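Ethylbenzene dehydrogenase alpha-subunit (Aromatoleum aromaticum, PDB 2IVF) belongs to the molybdopterin oxidoreductase family and binds a molybdenum atom, two molybdopterin guanine dinucleotides and an iron/sulfur cluster. Local coordinates at residues M488-V493 with G501-L506; G203-Y208 with F727-H732. All blocks are in the same frame, centred on the assembly; numbering follows the deposited sequence.

Contact 1 of 2, residues M488-V493 with G501-L506; sequences MVYLGV and GGMDEL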
ATOM      1  N   MET A 488      -3.039   8.493  24.415  1.00 26.39           N
ATOM      2  CA  MET A 488      -1.982   7.549  24.727  1.00 27.32           C
ATOM      3  C   MET A 488      -1.114   8.010  25.875  1.00 26.80           C
ATOM      4  O   MET A 488      -0.835   7.216  26.808  1.00 27.82           O
ATOM      5  CB  MET A 488      -1.131   7.314  23.495  1.00 26.12           C
ATOM      6  CG  MET A 488      -1.839   6.508  22.495  1.00 28.65           C
ATOM      7  SD  MET A 488      -0.840   6.309  21.035  1.00 29.24           S
ATOM      8  CE  MET A 488      -1.353   7.699  20.029  1.00 32.73           C
ATOM      9  N   VAL A 489      -0.681   9.273  25.877  1.00 26.34           N
ATOM     10  CA  VAL A 489       0.284   9.645  26.931  1.00 27.48           C
ATOM     11  C   VAL A 489      -0.351   9.774  28.299  1.00 26.74           C
ATOM     12  O   VAL A 489       0.280   9.414  29.263  1.00 27.20           O
ATOM     13  CB  VAL A 489       1.179  10.857  26.589  1.00 27.85           C
ATOM     14  CG1 VAL A 489       1.733  10.730  25.152  1.00 31.60           C
ATOM     15  CG2 VAL A 489       0.419  12.126  26.761  1.00 32.43           C
ATOM     16  N   TYR A 490      -1.584  10.251  28.430  1.00 26.48           N
ATOM     17  CA  TYR A 490      -2.233  10.250  29.767  1.00 26.07           C
ATOM     18  C   TYR A 490      -2.562   8.836  30.246  1.00 25.34           C
ATOM     19  O   TYR A 490      -2.396   8.501  31.443  1.00 25.34           O
ATOM     20  CB  TYR A 490      -3.500  11.107  29.800  1.00 26.79           C
ATOM     21  CG  TYR A 490      -3.249  12.586  29.755  1.00 26.80           C
ATOM     22  CD1 TYR A 490      -3.047  13.307  30.922  1.00 27.86           C
ATOM     23  CD2 TYR A 490      -3.235  13.269  28.557  1.00 27.23           C
ATOM     24  CE1 TYR A 490      -2.818  14.676  30.879  1.00 29.71           C
ATOM     25  CE2 TYR A 490      -2.987  14.610  28.501  1.00 27.32           C
ATOM     26  CZ  TYR A 490      -2.798  15.314  29.645  1.00 28.18           C
ATOM     27  OH  TYR A 490      -2.554  16.666  29.609  1.00 29.09           O
ATOM     28  N   LEU A 491      -3.029   7.997  29.334  1.00 24.96           N
ATOM     29  CA  LEU A 491      -3.230   6.595  29.665  1.00 24.33           C
ATOM     30  C   LEU A 491      -1.919   5.986  30.155  1.00 23.93           C
ATOM     31  O   LEU A 491      -1.909   5.180  31.072  1.00 22.37           O
ATOM     32  CB  LEU A 491      -3.756   5.833  28.471  1.00 24.85           C
ATOM     33  CG  LEU A 491      -4.066   4.370  28.716  1.00 24.65           C
ATOM     34  CD1 LEU A 491      -5.163   4.238  29.727  1.00 24.06           C
ATOM     35  CD2 LEU A 491      -4.462   3.700  27.387  1.00 22.93           C
ATOM     36  N   GLY A 492      -0.824   6.410  29.557  1.00 24.20           N
ATOM     37  CA  GLY A 492       0.465   5.900  29.893  1.00 24.95           C
ATOM     38  C   GLY A 492       0.997   6.298  31.244  1.00 25.48           C
ATOM     39  O   GLY A 492       1.771   5.541  31.830  1.00 26.32           O
ATOM     40  N   VAL A 493       0.592   7.464  31.761  1.00 24.72           N
ATOM     41  CA  VAL A 493       1.199   7.976  33.012  1.00 25.17           C
ATOM     42  C   VAL A 493       0.277   8.205  34.169  1.00 24.99           C
ATOM     43  O   VAL A 493       0.749   8.257  35.302  1.00 25.28           O
ATOM     44  CB  VAL A 493       2.015   9.267  32.792  1.00 25.77           C
ATOM     45  CG1 VAL A 493       3.146   8.984  31.757  1.00 27.14           C
ATOM     46  CG2 VAL A 493       1.132  10.421  32.335  1.00 26.65           C
ATOM     47  N   GLY A 501      -9.610  12.816  38.639  1.00 29.39           N
ATOM     48  CA  GLY A 501      -8.591  13.830  38.873  1.00 28.85           C
ATOM     49  C   GLY A 501      -7.218  13.353  38.442  1.00 28.73           C
ATOM     50  O   GLY A 501      -6.193  13.907  38.882  1.00 28.57           O
ATOM     51  N   GLY A 502      -7.185  12.324  37.589  1.00 27.73           N
ATOM     52  CA  GLY A 502      -5.941  11.756  37.122  1.00 27.87           C
ATOM     53  C   GLY A 502      -5.009  12.733  36.433  1.00 27.76           C
ATOM     54  O   GLY A 502      -3.798  12.537  36.447  1.00 26.40           O
ATOM     55  N   MET A 503      -5.557  13.788  35.836  1.00 27.59           N
ATOM     56  CA  MET A 503      -4.738  14.785  35.163  1.00 28.65           C
ATOM     57  C   MET A 503      -4.266  15.929  36.056  1.00 29.87           C
ATOM     58  O   MET A 503      -3.481  16.746  35.622  1.00 29.72           O
ATOM     59  CB  MET A 503      -5.523  15.412  34.020  1.00 28.47           C
ATOM     60  CG  MET A 503      -6.035  14.436  33.030  1.00 27.43           C
ATOM     61  SD  MET A 503      -6.770  15.313  31.648  1.00 27.73           S
ATOM     62  CE  MET A 503      -6.813  14.012  30.431  1.00 25.41           C
ATOM     63  N   ASP A 504      -4.736  15.989  37.290  1.00 31.71           N
ATOM     64  CA  ASP A 504      -4.453  17.147  38.148  1.00 33.49           C
ATOM     65  C   ASP A 504      -2.982  17.433  38.385  1.00 35.25           C
ATOM     66  O   ASP A 504      -2.547  18.583  38.237  1.00 35.88           O
ATOM     67  CB  ASP A 504      -5.151  16.993  39.483  1.00 33.55           C
ATOM     68  CG  ASP A 504      -6.634  17.161  39.368  1.00 34.62           C
ATOM     69  OD1 ASP A 504      -7.128  17.412  38.247  1.00 35.45           O
ATOM     70  OD2 ASP A 504      -7.302  17.044  40.401  1.00 37.49           O
ATOM     71  N   GLU A 505      -2.227  16.407  38.773  1.00 36.79           N
ATOM     72  CA  GLU A 505      -0.797  16.564  39.028  1.00 38.28           C
ATOM     73  C   GLU A 505      -0.048  17.019  37.774  1.00 38.97           C
ATOM     74  O   GLU A 505       0.837  17.874  37.835  1.00 38.54           O
ATOM     75  CB  GLU A 505      -0.180  15.250  39.519  1.00 38.52           C
ATOM     76  CG  GLU A 505      -0.481  14.933  40.957  1.00 40.80           C
ATOM     77  CD  GLU A 505       0.637  14.144  41.621  1.00 40.59           C
ATOM     78  OE1 GLU A 505       1.065  13.112  41.044  1.00 43.96           O
ATOM     79  OE2 GLU A 505       1.091  14.574  42.712  1.00 45.47           O
ATOM     80  N   LEU A 506      -0.388  16.419  36.642  1.00 39.84           N
ATOM     81  CA  LEU A 506       0.260  16.762  35.390  1.00 40.96           C
ATOM     82  C   LEU A 506      -0.080  18.190  35.016  1.00 41.37           C
ATOM     83  O   LEU A 506       0.782  18.935  34.562  1.00 41.40           O
ATOM     84  CB  LEU A 506      -0.196  15.832  34.274  1.00 41.55           C
ATOM     85  CG  LEU A 506       0.374  14.420  34.229  1.00 43.37           C
ATOM     86  CD1 LEU A 506      -0.694  13.457  33.657  1.00 43.74           C
ATOM     87  CD2 LEU A 506       1.654  14.399  33.379  1.00 45.69           C
TER
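The hydroxyl OH of Y490, whose ring meets M503 and L506, is hydrogen-bonded to OG1 of T775. No hydrogen bond joins 488-493 to 501-506, so the contact itself is apolar. The chain of M503 runs on extended beyond CG (chi2 -173°) and crosses the Y490 side chain at about a right angle. This lays its end over one face of the ring. The methyl CE of M503 sits 3.9 Å from the centroid of the Y490 ring, only 11° off the ring normal, a CH-pi contact. SD of M503 follows at 4.4 Å from the same centroid, which makes this a Met-aromatic contact. Closer to the backbone, CG of M503 touches CD1 of Y490 at 3.8 Å.

L506 comes to the ring obliquely. Its CD1 is 3.6 Å from CD1 of Y490, and the two side chains pass in opposite directions. The same methyl of L506 lies 3.8 Å from CG2 of V493. One leucine branch thus bridges two residues that lie three apart on the helix.

The contact joins the end of helix 486-493 to M503, within the type I turn G501-D504, and to L506 of helix 504-520. Helix 736-749 adds I746, which touches both Y490 and M503. V493 also packs on F204 and Y208 of helix 197-210.

Contact 2 of 2, residues G203-Y208 with F727-H732; sequences GFRMTY and FTMDGH
The guanidinium of R205 meets the carbonyl O of F727 at its edge, while CG of M729 approaches it obliquely. The F727 ring has the backbone N of M206 at its edge, in plane, with CE1 of F727 3.8 Å from N of M206. CG of R205 comes to this ring obliquely, 3.7 Å from CD1 of F727. The guanidinium and ring planes are 58° apart. Any cation-pi attraction between the two is long and weak at most.

The polar link is one hydrogen bond, from NE of R205 to O of F727, at 2.8 Å with an N-H...O angle of 151°. The acceptor is tilted out of the guanidinium plane. R205 reaches it with an extended chain, its CG opposite the backbone N (chi1 -174°). The aliphatic part of that chain runs past the F727 ring before the nitrogen arrives at the carbonyl. NH2 of R205 bonds to O of K726 and NH1 to O of M494, so all three nitrogens of this buried group have a partner. CG of M729 lies 3.5 Å from NH2 of R205, and the M729 side chain crosses the arginine at about a right angle.

The accepting carbonyl belongs to the end of helix 723-727. M729 has positive phi and closes that helix in a Schellman motif. M729 is also the first residue of a type I' turn that runs to H732. OG1 of T728 accepts from N of G731 at 3.0 Å, an ST motif, and is also hydrogen-bonded to O of Y724.

The contact thus fastens this helix end to helix 197-210. Helix 687-704 packs alongside: W688 meets the F727 ring, and I691 touches both M206 and F727. M206 also rests on F186 and L188 of strand 186-188.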
ATOM      1  N   GLY A 203       2.412  -0.642  26.746  1.00 23.32           N
ATOM      2  CA  GLY A 203       3.859  -0.898  26.720  1.00 23.62           C
ATOM      3  C   GLY A 203       4.609   0.232  27.397  1.00 24.36           C
ATOM      4  O   GLY A 203       5.523   0.015  28.191  1.00 23.41           O
ATOM      5  N   PHE A 204       4.190   1.454  27.100  1.00 25.85           N
ATOM      6  CA  PHE A 204       4.798   2.625  27.731  1.00 25.72           C
ATOM      7  C   PHE A 204       4.534   2.679  29.233  1.00 25.50           C
ATOM      8  O   PHE A 204       5.437   2.951  30.043  1.00 25.86           O
ATOM      9  CB  PHE A 204       4.285   3.879  27.042  1.00 28.07           C
ATOM     10  CG  PHE A 204       4.690   5.152  27.713  1.00 28.47           C
ATOM     11  CD1 PHE A 204       6.023   5.414  28.014  1.00 31.47           C
ATOM     12  CD2 PHE A 204       3.736   6.103  28.031  1.00 34.80           C
ATOM     13  CE1 PHE A 204       6.402   6.589  28.633  1.00 30.51           C
ATOM     14  CE2 PHE A 204       4.115   7.300  28.672  1.00 33.50           C
ATOM     15  CZ  PHE A 204       5.450   7.523  28.984  1.00 32.91           C
ATOM     16  N   ARG A 205       3.290   2.383  29.609  1.00 24.53           N
ATOM     17  CA  ARG A 205       2.891   2.399  30.995  1.00 25.06           C
ATOM     18  C   ARG A 205       3.710   1.352  31.759  1.00 24.76           C
ATOM     19  O   ARG A 205       4.189   1.575  32.872  1.00 23.87           O
ATOM     20  CB  ARG A 205       1.393   2.119  31.072  1.00 23.79           C
ATOM     21  CG  ARG A 205       0.787   2.231  32.452  1.00 25.20           C
ATOM     22  CD  ARG A 205      -0.737   2.074  32.355  1.00 23.98           C
ATOM     23  NE  ARG A 205      -1.298   2.243  33.672  1.00 22.44           N
ATOM     24  CZ  ARG A 205      -1.513   3.417  34.252  1.00 20.47           C
ATOM     25  NH1 ARG A 205      -1.232   4.536  33.627  1.00 25.83           N
ATOM     26  NH2 ARG A 205      -1.991   3.456  35.462  1.00 21.66           N
ATOM     27  N   MET A 206       3.829   0.169  31.168  1.00 25.31           N
ATOM     28  CA  MET A 206       4.634  -0.899  31.760  1.00 25.33           C
ATOM     29  C   MET A 206       6.077  -0.472  31.988  1.00 24.55           C
ATOM     30  O   MET A 206       6.611  -0.615  33.075  1.00 24.92           O
ATOM     31  CB  MET A 206       4.573  -2.120  30.844  1.00 25.49           C
ATOM     32  CG  MET A 206       5.376  -3.328  31.304  1.00 26.89           C
ATOM     33  SD  MET A 206       5.769  -4.361  29.876  1.00 27.45           S
ATOM     34  CE  MET A 206       5.896  -3.172  28.557  1.00 37.38           C
ATOM     35  N   THR A 207       6.698   0.074  30.954  1.00 25.35           N
ATOM     36  CA  THR A 207       8.093   0.453  31.034  1.00 25.50           C
ATOM     37  C   THR A 207       8.265   1.563  32.047  1.00 25.29           C
ATOM     38  O   THR A 207       9.114   1.506  32.928  1.00 24.46           O
ATOM     39  CB  THR A 207       8.629   0.846  29.640  1.00 25.94           C
ATOM     40  OG1 THR A 207       8.280  -0.196  28.704  1.00 28.55           O
ATOM     41  CG2 THR A 207      10.165   1.052  29.714  1.00 25.25           C
ATOM     42  N   TYR A 208       7.386   2.549  31.980  1.00 26.30           N
ATOM     43  CA  TYR A 208       7.381   3.626  32.981  1.00 26.14           C
ATOM     44  C   TYR A 208       7.203   3.128  34.428  1.00 26.33           C
ATOM     45  O   TYR A 208       7.912   3.546  35.381  1.00 26.14           O
ATOM     46  CB  TYR A 208       6.274   4.591  32.593  1.00 27.17           C
ATOM     47  CG  TYR A 208       6.025   5.686  33.558  1.00 28.05           C
ATOM     48  CD1 TYR A 208       7.073   6.446  34.082  1.00 30.49           C
ATOM     49  CD2 TYR A 208       4.719   6.010  33.933  1.00 30.32           C
ATOM     50  CE1 TYR A 208       6.815   7.483  34.956  1.00 28.28           C
ATOM     51  CE2 TYR A 208       4.464   7.032  34.813  1.00 30.67           C
ATOM     52  CZ  TYR A 208       5.512   7.770  35.317  1.00 30.32           C
ATOM     53  OH  TYR A 208       5.250   8.793  36.195  1.00 31.20           O
ATOM     54  N   PHE A 727      -0.509  -0.599  37.153  1.00 21.69           N
ATOM     55  CA  PHE A 727      -0.794  -0.713  35.742  1.00 22.14           C
ATOM     56  C   PHE A 727      -2.287  -0.669  35.470  1.00 21.33           C
ATOM     57  O   PHE A 727      -2.721  -0.006  34.552  1.00 23.00           O
ATOM     58  CB  PHE A 727      -0.211  -1.998  35.170  1.00 22.23           C
ATOM     59  CG  PHE A 727      -0.356  -2.103  33.727  1.00 22.65           C
ATOM     60  CD1 PHE A 727       0.539  -1.449  32.884  1.00 23.08           C
ATOM     61  CD2 PHE A 727      -1.410  -2.802  33.172  1.00 24.00           C
ATOM     62  CE1 PHE A 727       0.381  -1.502  31.524  1.00 23.08           C
ATOM     63  CE2 PHE A 727      -1.566  -2.872  31.805  1.00 23.49           C
ATOM     64  CZ  PHE A 727      -0.669  -2.201  30.977  1.00 21.61           C
ATOM     65  N   THR A 728      -3.061  -1.429  36.218  1.00 21.33           N
ATOM     66  CA  THR A 728      -4.485  -1.545  35.946  1.00 22.18           C
ATOM     67  C   THR A 728      -5.327  -0.473  36.670  1.00 23.52           C
ATOM     68  O   THR A 728      -6.594  -0.538  36.641  1.00 23.81           O
ATOM     69  CB  THR A 728      -5.004  -2.960  36.369  1.00 21.92           C
ATOM     70  OG1 THR A 728      -4.872  -3.115  37.778  1.00 20.67           O
ATOM     71  CG2 THR A 728      -4.291  -4.112  35.651  1.00 21.13           C
ATOM     72  N   MET A 729      -4.660   0.474  37.357  1.00 23.31           N
ATOM     73  CA  MET A 729      -5.352   1.418  38.237  1.00 24.01           C
ATOM     74  C   MET A 729      -6.280   0.650  39.175  1.00 24.88           C
ATOM     75  O   MET A 729      -7.502   0.873  39.210  1.00 25.59           O
ATOM     76  CB  MET A 729      -6.149   2.448  37.451  1.00 23.46           C
ATOM     77  CG  MET A 729      -5.309   3.392  36.624  1.00 23.65           C
ATOM     78  SD  MET A 729      -6.353   4.544  35.722  1.00 26.49           S
ATOM     79  CE  MET A 729      -5.260   5.187  34.472  1.00 23.96           C
ATOM     80  N   ASP A 730      -5.682  -0.285  39.899  1.00 25.41           N
ATOM     81  CA  ASP A 730      -6.379  -1.106  40.892  1.00 25.45           C
ATOM     82  C   ASP A 730      -7.624  -1.788  40.317  1.00 25.58           C
ATOM     83  O   ASP A 730      -8.702  -1.795  40.920  1.00 26.12           O
ATOM     84  CB  ASP A 730      -6.705  -0.286  42.143  1.00 25.78           C
ATOM     85  CG  ASP A 730      -6.879  -1.144  43.364  1.00 26.37           C
ATOM     86  OD1 ASP A 730      -6.344  -2.288  43.404  1.00 26.94           O
ATOM     87  OD2 ASP A 730      -7.597  -0.693  44.276  1.00 28.75           O
ATOM     88  N   GLY A 731      -7.463  -2.353  39.139  1.00 25.00           N
ATOM     89  CA  GLY A 731      -8.504  -3.164  38.512  1.00 25.51           C
ATOM     90  C   GLY A 731      -9.453  -2.429  37.602  1.00 25.56           C
ATOM     91  O   GLY A 731     -10.333  -3.034  37.001  1.00 26.41           O
ATOM     92  N   HIS A 732      -9.259  -1.129  37.469  1.00 25.54           N
ATOM     93  CA  HIS A 732     -10.139  -0.310  36.682  1.00 25.27           C
ATOM     94  C   HIS A 732      -9.932  -0.475  35.174  1.00 25.00           C
ATOM     95  O   HIS A 732     -10.871  -0.388  34.371  1.00 24.72           O
ATOM     96  CB  HIS A 732      -9.924   1.140  37.085  1.00 26.34           C
ATOM     97  CG  HIS A 732     -10.918   2.058  36.481  1.00 28.13           C
ATOM     98  ND1 HIS A 732     -12.151   2.283  37.047  1.00 29.55           N
ATOM     99  CD2 HIS A 732     -10.896   2.758  35.325  1.00 30.09           C
ATOM    100  CE1 HIS A 732     -12.845   3.099  36.276  1.00 30.91           C
ATOM    101  NE2 HIS A 732     -12.108   3.401  35.218  1.00 31.66           N
TER

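From the N terminus, helix 197-210 comes first and supplies 203-208. Contact 1 then forms between 488-493 and 501-506, closing a short loop with seven residues between its segments. Contact 2 closes only when the chain reaches 727-732, more than five hundred residues after helix 197-210. Contact 1 is therefore nested inside the loop of contact 2. Their centres are 12 Å apart and they touch directly. Helix 486-493 packs on helix 197-210, where NH1 of R205 makes a weak hydrogen bond to O of L491. Together the contacts tie helices 197-210, 486-493 and 504-520 to the region around helices 723-727 and 736-749.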